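Local coordinates for protein 3-methylaspartate ammonia-lyase (Citrobacter amalonaticus, PDB 1KKO) that catalyses the reversible, magnesium-dependent anti elimination of ammonia from L-threo-3-methylaspartate to give mesaconate, working as a homodimer of the enolase superfamily, at residues A[147-150]-A[151-154]; A[362-365]-A[366-369]; A[397-400]-A[401-405]. All coordinates share one frame; numbering follows the deposited sequence.

Contact 1: residues A[147-150]-A[151-154]; sequences GRLK and TEVV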
loop_
_atom_site.group_PDB
_atom_site.type_symbol
_atom_site.label_atom_id
_atom_site.label_comp_id
_atom_site.label_asym_id
_atom_site.label_seq_id
_atom_site.Cartn_x
_atom_site.Cartn_y
_atom_site.Cartn_z
ATOM N N GLY A 147 19.845 18.831 4.879
ATOM C CA GLY A 147 18.643 19.461 5.387
ATOM C C GLY A 147 17.660 19.879 4.311
ATOM O O GLY A 147 16.887 20.826 4.498
ATOM N N ARG A 148 17.688 19.181 3.181
ATOM C CA ARG A 148 16.757 19.466 2.105
ATOM C C ARG A 148 15.814 18.306 1.896
ATOM O O ARG A 148 16.117 17.193 2.276
ATOM C CB ARG A 148 17.507 19.694 0.794
ATOM C CG ARG A 148 18.245 21.021 0.716
ATOM C CD ARG A 148 18.991 21.209 -0.594
ATOM N NE ARG A 148 20.128 20.310 -0.687
ATOM C CZ ARG A 148 20.892 20.153 -1.764
ATOM N NH1 ARG A 148 20.629 20.844 -2.862
ATOM N NH2 ARG A 148 21.922 19.332 -1.749
ATOM N N LEU A 149 14.675 18.589 1.287
ATOM C CA LEU A 149 13.793 17.524 0.843
ATOM C C LEU A 149 14.331 16.997 -0.478
ATOM O O LEU A 149 15.026 17.707 -1.202
ATOM C CB LEU A 149 12.390 18.055 0.613
ATOM C CG LEU A 149 11.803 18.852 1.773
ATOM C CD1 LEU A 149 10.372 19.222 1.478
ATOM C CD2 LEU A 149 11.909 18.086 3.077
ATOM N N LYS A 150 13.996 15.764 -0.825
ATOM C CA LYS A 150 14.427 15.221 -2.104
ATOM C C LYS A 150 13.999 16.130 -3.261
ATOM O O LYS A 150 14.775 16.359 -4.183
ATOM C CB LYS A 150 13.893 13.810 -2.289
ATOM C CG LYS A 150 14.621 12.774 -1.423
ATOM C CD LYS A 150 14.088 11.356 -1.655
ATOM C CE LYS A 150 12.705 11.126 -1.059
ATOM N NZ LYS A 150 12.695 11.277 0.417
ATOM N N THR A 151 12.790 16.675 -3.196
ATOM C CA THR A 151 12.316 17.568 -4.248
ATOM C C THR A 151 13.262 18.749 -4.416
ATOM O O THR A 151 13.529 19.191 -5.538
ATOM C CB THR A 151 10.911 18.112 -3.927
ATOM O OG1 THR A 151 10.900 18.819 -2.688
ATOM C CG2 THR A 151 9.957 17.059 -3.703
ATOM N N GLU A 152 13.726 19.295 -3.298
ATOM C CA GLU A 152 14.602 20.472 -3.323
ATOM C C GLU A 152 15.943 20.147 -3.939
ATOM O O GLU A 152 16.537 20.980 -4.633
ATOM C CB GLU A 152 14.783 21.022 -1.909
ATOM C CG GLU A 152 13.515 21.636 -1.351
ATOM C CD GLU A 152 13.692 22.140 0.059
ATOM O OE1 GLU A 152 14.203 21.384 0.899
ATOM O OE2 GLU A 152 13.344 23.307 0.323
ATOM N N VAL A 153 16.456 18.959 -3.695
ATOM C CA VAL A 153 17.723 18.577 -4.282
ATOM C C VAL A 153 17.586 18.577 -5.796
ATOM O O VAL A 153 18.478 19.060 -6.505
ATOM C CB VAL A 153 18.181 17.184 -3.802
ATOM C CG1 VAL A 153 19.418 16.736 -4.557
ATOM C CG2 VAL A 153 18.454 17.185 -2.304
ATOM N N VAL A 154 16.475 18.043 -6.300
ATOM C CA VAL A 154 16.250 17.998 -7.735
ATOM C C VAL A 154 16.145 19.421 -8.268
ATOM O O VAL A 154 16.787 19.776 -9.254
ATOM C CB VAL A 154 14.998 17.188 -8.100
ATOM C CG1 VAL A 154 14.755 17.230 -9.606
ATOM C CG2 VAL A 154 15.145 15.748 -7.646
HETATM O O HOH W 1 14.288 22.231 3.294
#
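Glu152 turns back from the first turn of its helix to take the backbone N-H of Leu149, the N-cap residue: Leu149 N to Glu152 OE1 is 2.9 Å and nearly straight, at 172°. OE1 receives it on its anti lone pair. Glutamate suits this third position after the N-cap, because with CG anti to the carbonyl carbon (chi1 -69°) and the chain extended beyond, the carboxylate reaches back to the backbone just before the helix. A water bound to Gly147 O also donates to OE1, so two donors grip the one oxygen. The side chain of Leu149 passes beside the carboxylate, its CG 3.6 Å from Glu152 OE1.

Arg148 takes a different course. Its chain bends at chi3 (-70°), bringing the guanidinium over Val153, whose CG2 sits 3.8 Å above the centre of one face. The charge itself is met by Asp156, with Ser146 accepting from NE. Val153 places CG2 beside its own backbone N, where the methyl reaches both this face and Leu149 O. Lys150 leaves the turn with its CB directed away, and its NZ forms a salt bridge with Asp140 on helix 128-146.

Val153 N to Leu149 O at 3.1 Å begins the regular helical ladder. Gly147, with its positive phi, ends helix 128-146, and the whole is a tight helix-to-helix turn in which the N3 glutamate, Glu152, binds the N-H of the N-cap residue Leu149.

Contact 2: residues A[362-365]-A[366-369]; sequences NETE and ISAR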
loop_
_atom_site.group_PDB
_atom_site.type_symbol
_atom_site.label_atom_id
_atom_site.label_comp_id
_atom_site.label_asym_id
_atom_site.label_seq_id
_atom_site.Cartn_x
_atom_site.Cartn_y
_atom_site.Cartn_z
ATOM N N ASN A 362 4.039 -3.079 -9.421
ATOM C CA ASN A 362 5.001 -3.991 -8.825
ATOM C C ASN A 362 6.206 -3.327 -8.189
ATOM O O ASN A 362 7.212 -3.979 -7.994
ATOM C CB ASN A 362 5.483 -5.021 -9.846
ATOM C CG ASN A 362 6.165 -6.196 -9.194
ATOM O OD1 ASN A 362 5.717 -6.687 -8.149
ATOM N ND2 ASN A 362 7.244 -6.664 -9.811
ATOM N N GLU A 363 6.107 -2.052 -7.839
ATOM C CA GLU A 363 7.202 -1.396 -7.149
ATOM C C GLU A 363 6.847 -1.256 -5.665
ATOM O O GLU A 363 6.134 -2.111 -5.143
ATOM C CB GLU A 363 7.687 -0.131 -7.866
ATOM C CG GLU A 363 6.692 0.981 -8.093
ATOM C CD GLU A 363 7.334 2.084 -8.923
ATOM O OE1 GLU A 363 6.925 2.305 -10.088
ATOM O OE2 GLU A 363 8.260 2.727 -8.403
ATOM N N THR A 364 7.376 -0.251 -4.969
ATOM C CA THR A 364 7.254 -0.215 -3.510
ATOM C C THR A 364 6.788 1.122 -2.984
ATOM O O THR A 364 6.662 2.095 -3.703
ATOM C CB THR A 364 8.585 -0.537 -2.813
ATOM O OG1 THR A 364 9.479 0.586 -2.944
ATOM C CG2 THR A 364 9.282 -1.727 -3.430
ATOM N N GLU A 365 6.544 1.159 -1.682
ATOM C CA GLU A 365 6.150 2.387 -1.026
ATOM C C GLU A 365 7.275 3.412 -1.087
ATOM O O GLU A 365 7.025 4.602 -1.250
ATOM C CB GLU A 365 5.661 2.121 0.405
ATOM C CG GLU A 365 6.676 2.165 1.546
ATOM C CD GLU A 365 7.666 1.015 1.616
ATOM O OE1 GLU A 365 7.853 0.274 0.630
ATOM O OE2 GLU A 365 8.292 0.880 2.690
ATOM N N ILE A 366 8.515 2.954 -0.969
ATOM C CA ILE A 366 9.657 3.860 -1.014
ATOM C C ILE A 366 9.888 4.376 -2.421
ATOM O O ILE A 366 10.148 5.557 -2.609
ATOM C CB ILE A 366 10.929 3.172 -0.483
ATOM C CG1 ILE A 366 10.793 2.931 1.018
ATOM C CG2 ILE A 366 12.166 3.998 -0.817
ATOM C CD1 ILE A 366 11.936 2.208 1.649
ATOM N N SER A 367 9.804 3.515 -3.423
ATOM C CA SER A 367 10.045 3.982 -4.786
ATOM C C SER A 367 8.952 4.960 -5.184
ATOM O O SER A 367 9.227 5.996 -5.792
ATOM C CB SER A 367 10.194 2.818 -5.763
ATOM O OG SER A 367 8.987 2.091 -5.939
ATOM N N ALA A 368 7.706 4.666 -4.828
ATOM C CA ALA A 368 6.608 5.566 -5.143
ATOM C C ALA A 368 6.771 6.903 -4.428
ATOM O O ALA A 368 6.577 7.958 -5.034
ATOM C CB ALA A 368 5.273 4.949 -4.777
ATOM N N ARG A 369 7.119 6.870 -3.149
ATOM C CA ARG A 369 7.286 8.091 -2.384
ATOM C C ARG A 369 8.394 8.941 -3.007
ATOM O O ARG A 369 8.282 10.167 -3.101
ATOM C CB ARG A 369 7.600 7.734 -0.932
ATOM C CG ARG A 369 7.617 8.887 0.006
ATOM C CD ARG A 369 7.778 8.457 1.426
ATOM N NE ARG A 369 9.089 7.878 1.691
ATOM C CZ ARG A 369 9.312 6.694 2.244
ATOM N NH1 ARG A 369 8.313 5.876 2.565
ATOM N NH2 ARG A 369 10.554 6.318 2.452
HETATM O O HOH W 2 8.768 3.398 3.928
HETATM O O HOH W 3 5.707 5.527 1.266
#
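Thr364 and Ser367 form a capping box at the start of helix 365-378, which follows a strand of the TIM barrel. Each side-chain oxygen takes the other's backbone N-H: Ser367 N to Thr364 OG1 is 3.0 Å at 170°, and Thr364 N to Ser367 OG is also 3.0 Å. Small hydroxyl residues suit both places, since OG1 and OG, each set between the backbone N and the carbonyl carbon, reach the amides that the first turn would leave without helical acceptors.

The hydroxyls have further partners. Ser367 OG donates to Glu363 OE2 at 2.6 Å, on the anti lone pair of that oxygen, and OE2 is also hydrogen-bonded to Tyr132. Glu363 OE1 pairs with Lys386 and takes the N-H of Thr360, a residue assigned to substrate binding, so the buried carboxylate ties the helix start to the edge of the active site. Thr364 OG1 is also hydrogen-bonded to Asp68 OD2.

Glu365 departs from the usual staggered torsions (chi1 91°) and bends at chi2, laying its carboxylate alongside Ile366, whose CG1 is 3.6 Å from Glu365 OE2. That oxygen is salt-bridged to Arg404 of the second subunit. Arg369 lies beside Glu365 with the two charged planes almost perpendicular, and their charged atoms do not touch. One water links the charged groups, from Glu365 OE2 to Arg369 NH1, and a second joins NH1 to the main-chain Glu365 O; both accept from Arg369 NH1, each water oxygen at 2.9 Å.

Contact 3: residues A[397-400]-A[401-405]; sequences IVFN and EMNRT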
loop_
_atom_site.group_PDB
_atom_site.type_symbol
_atom_site.label_atom_id
_atom_site.label_comp_id
_atom_site.label_asym_id
_atom_site.label_seq_id
_atom_site.Cartn_x
_atom_site.Cartn_y
_atom_site.Cartn_z
ATOM N N ILE A 397 -0.227 6.398 -0.319
ATOM C CA ILE A 397 1.209 6.640 -0.443
ATOM C C ILE A 397 1.530 7.885 -1.281
ATOM O O ILE A 397 2.294 8.747 -0.859
ATOM C CB ILE A 397 1.881 5.373 -1.034
ATOM C CG1 ILE A 397 1.908 4.250 0.019
ATOM C CG2 ILE A 397 3.286 5.677 -1.571
ATOM C CD1 ILE A 397 2.037 2.886 -0.563
ATOM N N VAL A 398 0.953 7.976 -2.469
ATOM C CA VAL A 398 1.307 9.047 -3.406
ATOM C C VAL A 398 0.658 10.385 -3.039
ATOM O O VAL A 398 1.348 11.404 -2.913
ATOM C CB VAL A 398 0.966 8.633 -4.835
ATOM C CG1 VAL A 398 1.171 9.783 -5.780
ATOM C CG2 VAL A 398 1.841 7.474 -5.252
ATOM N N PHE A 399 -0.654 10.399 -2.866
ATOM C CA PHE A 399 -1.357 11.637 -2.547
ATOM C C PHE A 399 -0.859 12.229 -1.246
ATOM O O PHE A 399 -0.599 13.432 -1.177
ATOM C CB PHE A 399 -2.843 11.334 -2.460
ATOM C CG PHE A 399 -3.753 12.526 -2.312
ATOM C CD1 PHE A 399 -4.067 13.320 -3.399
ATOM C CD2 PHE A 399 -4.380 12.785 -1.110
ATOM C CE1 PHE A 399 -4.946 14.371 -3.279
ATOM C CE2 PHE A 399 -5.274 13.848 -0.995
ATOM C CZ PHE A 399 -5.535 14.638 -2.079
ATOM N N ASN A 400 -0.728 11.417 -0.199
ATOM C CA ASN A 400 -0.364 11.996 1.087
ATOM C C ASN A 400 1.074 12.486 1.101
ATOM O O ASN A 400 1.365 13.495 1.716
ATOM C CB ASN A 400 -0.626 11.037 2.238
ATOM C CG ASN A 400 -2.081 10.625 2.356
ATOM O OD1 ASN A 400 -2.961 11.071 1.610
ATOM N ND2 ASN A 400 -2.342 9.773 3.340
ATOM N N GLU A 401 2.005 11.762 0.485
ATOM C CA GLU A 401 3.373 12.260 0.424
ATOM C C GLU A 401 3.402 13.573 -0.355
ATOM O O GLU A 401 4.103 14.522 0.016
ATOM C CB GLU A 401 4.324 11.268 -0.239
ATOM C CG GLU A 401 5.758 11.768 -0.336
ATOM C CD GLU A 401 6.490 11.817 1.004
ATOM O OE1 GLU A 401 5.931 11.367 2.027
ATOM O OE2 GLU A 401 7.663 12.249 1.044
HETATM N N MSE A 402 2.624 13.644 -1.431
HETATM C CA MSE A 402 2.576 14.851 -2.243
HETATM C C MSE A 402 2.110 16.028 -1.411
HETATM O O MSE A 402 2.741 17.098 -1.403
HETATM C CB MSE A 402 1.637 14.619 -3.416
HETATM C CG MSE A 402 1.612 15.735 -4.426
HETATM SE SE MSE A 402 0.385 15.360 -5.886
HETATM C CE MSE A 402 -1.321 15.640 -4.923
ATOM N N ASN A 403 1.007 15.848 -0.703
ATOM C CA ASN A 403 0.477 16.951 0.095
ATOM C C ASN A 403 1.313 17.292 1.322
ATOM O O ASN A 403 1.429 18.462 1.683
ATOM C CB ASN A 403 -0.987 16.724 0.405
ATOM C CG ASN A 403 -1.836 16.738 -0.851
ATOM O OD1 ASN A 403 -1.621 17.562 -1.734
ATOM N ND2 ASN A 403 -2.788 15.814 -0.947
ATOM N N ARG A 404 1.930 16.294 1.935
ATOM C CA ARG A 404 2.843 16.556 3.031
ATOM C C ARG A 404 4.008 17.403 2.540
ATOM O O ARG A 404 4.445 18.333 3.210
ATOM C CB ARG A 404 3.416 15.259 3.614
ATOM C CG ARG A 404 2.539 14.539 4.618
ATOM C CD ARG A 404 3.292 13.457 5.348
ATOM N NE ARG A 404 3.725 12.357 4.468
ATOM C CZ ARG A 404 2.975 11.294 4.174
ATOM N NH1 ARG A 404 1.750 11.184 4.657
ATOM N NH2 ARG A 404 3.453 10.338 3.400
ATOM N N THR A 405 4.510 17.059 1.368
ATOM C CA THR A 405 5.686 17.715 0.824
ATOM C C THR A 405 5.376 19.140 0.391
ATOM O O THR A 405 6.173 20.050 0.640
ATOM C CB THR A 405 6.249 16.899 -0.330
ATOM O OG1 THR A 405 6.622 15.604 0.163
ATOM C CG2 THR A 405 7.550 17.512 -0.857
HETATM O O HOH W 4 0.094 8.906 4.795
HETATM O O HOH W 5 -2.908 14.121 1.428
#
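Asn403 presses its amide nitrogen onto the ring of Phe399, one helical turn back: ND2 stands 3.1 Å above the ring plane, over its centre, with the amide plane perpendicular to the ring. With CG anti to the backbone N (chi1 -172°), the ring of Phe399 lies along the helix toward its C-terminal side, within reach of Asn403. Met402, present as selenomethionine, brings its CE to 3.9 Å from Phe399 CD1, and both residues pack on Leu169 of a barrel strand. An unbranched apolar chain suits this close-fitting side.

Arg404 makes the other compact spot. Its chain bends at chi3, folding the guanidinium back over the backbone with Asn400 O 3.6 Å above the centre of one face. Arg404 NH2 forms a salt bridge of 3.0 Å with Glu401 OE1, which lies near the guanidinium plane, while Glu401 OE2 is held by His373. The second subunit adds Glu365 and Ser54, so the charge probably stays well compensated within the interface.

Between these spots the packing gives way to water. One water accepts from Asn400 ND2 and Arg404 NH1; another accepts from Asn403 ND2 at 2.9 Å and lies within hydrogen-bonding distance of Asn400 OD1, to which it probably donates. Asparagine, short and able both to donate and to accept, can serve these waters and still give ND2 to Tyr12 O of the second subunit. Main-chain bonds such as Asn403 N to Phe399 O at 2.9 Å keep the turns regular. Helix 392-410 thus joins its own TIM barrel to the homodimer interface.

Contacts 2 and 3 are buried and both reach the second subunit, whereas contact 1 is partly buried, lies toward the periphery and meets residues of its own chain alone. Contacts 1 and 2 are both helix starts, but in the first a carboxylate binds the N-cap amide, while in the second two hydroxyls form a reciprocal capping box. Contact 3 lies within a continuous helix, where side chains fold onto neighbouring turns. Helix 392-410 links all three: Thr405 CG2 packs against Thr151 CG2 at 3.8 Å, and Ile397 against Ala368 and Glu365. Residues 147-154, in the N-terminal family region, thereby rest on barrel helices, while contact 2 alone adjoins the active site.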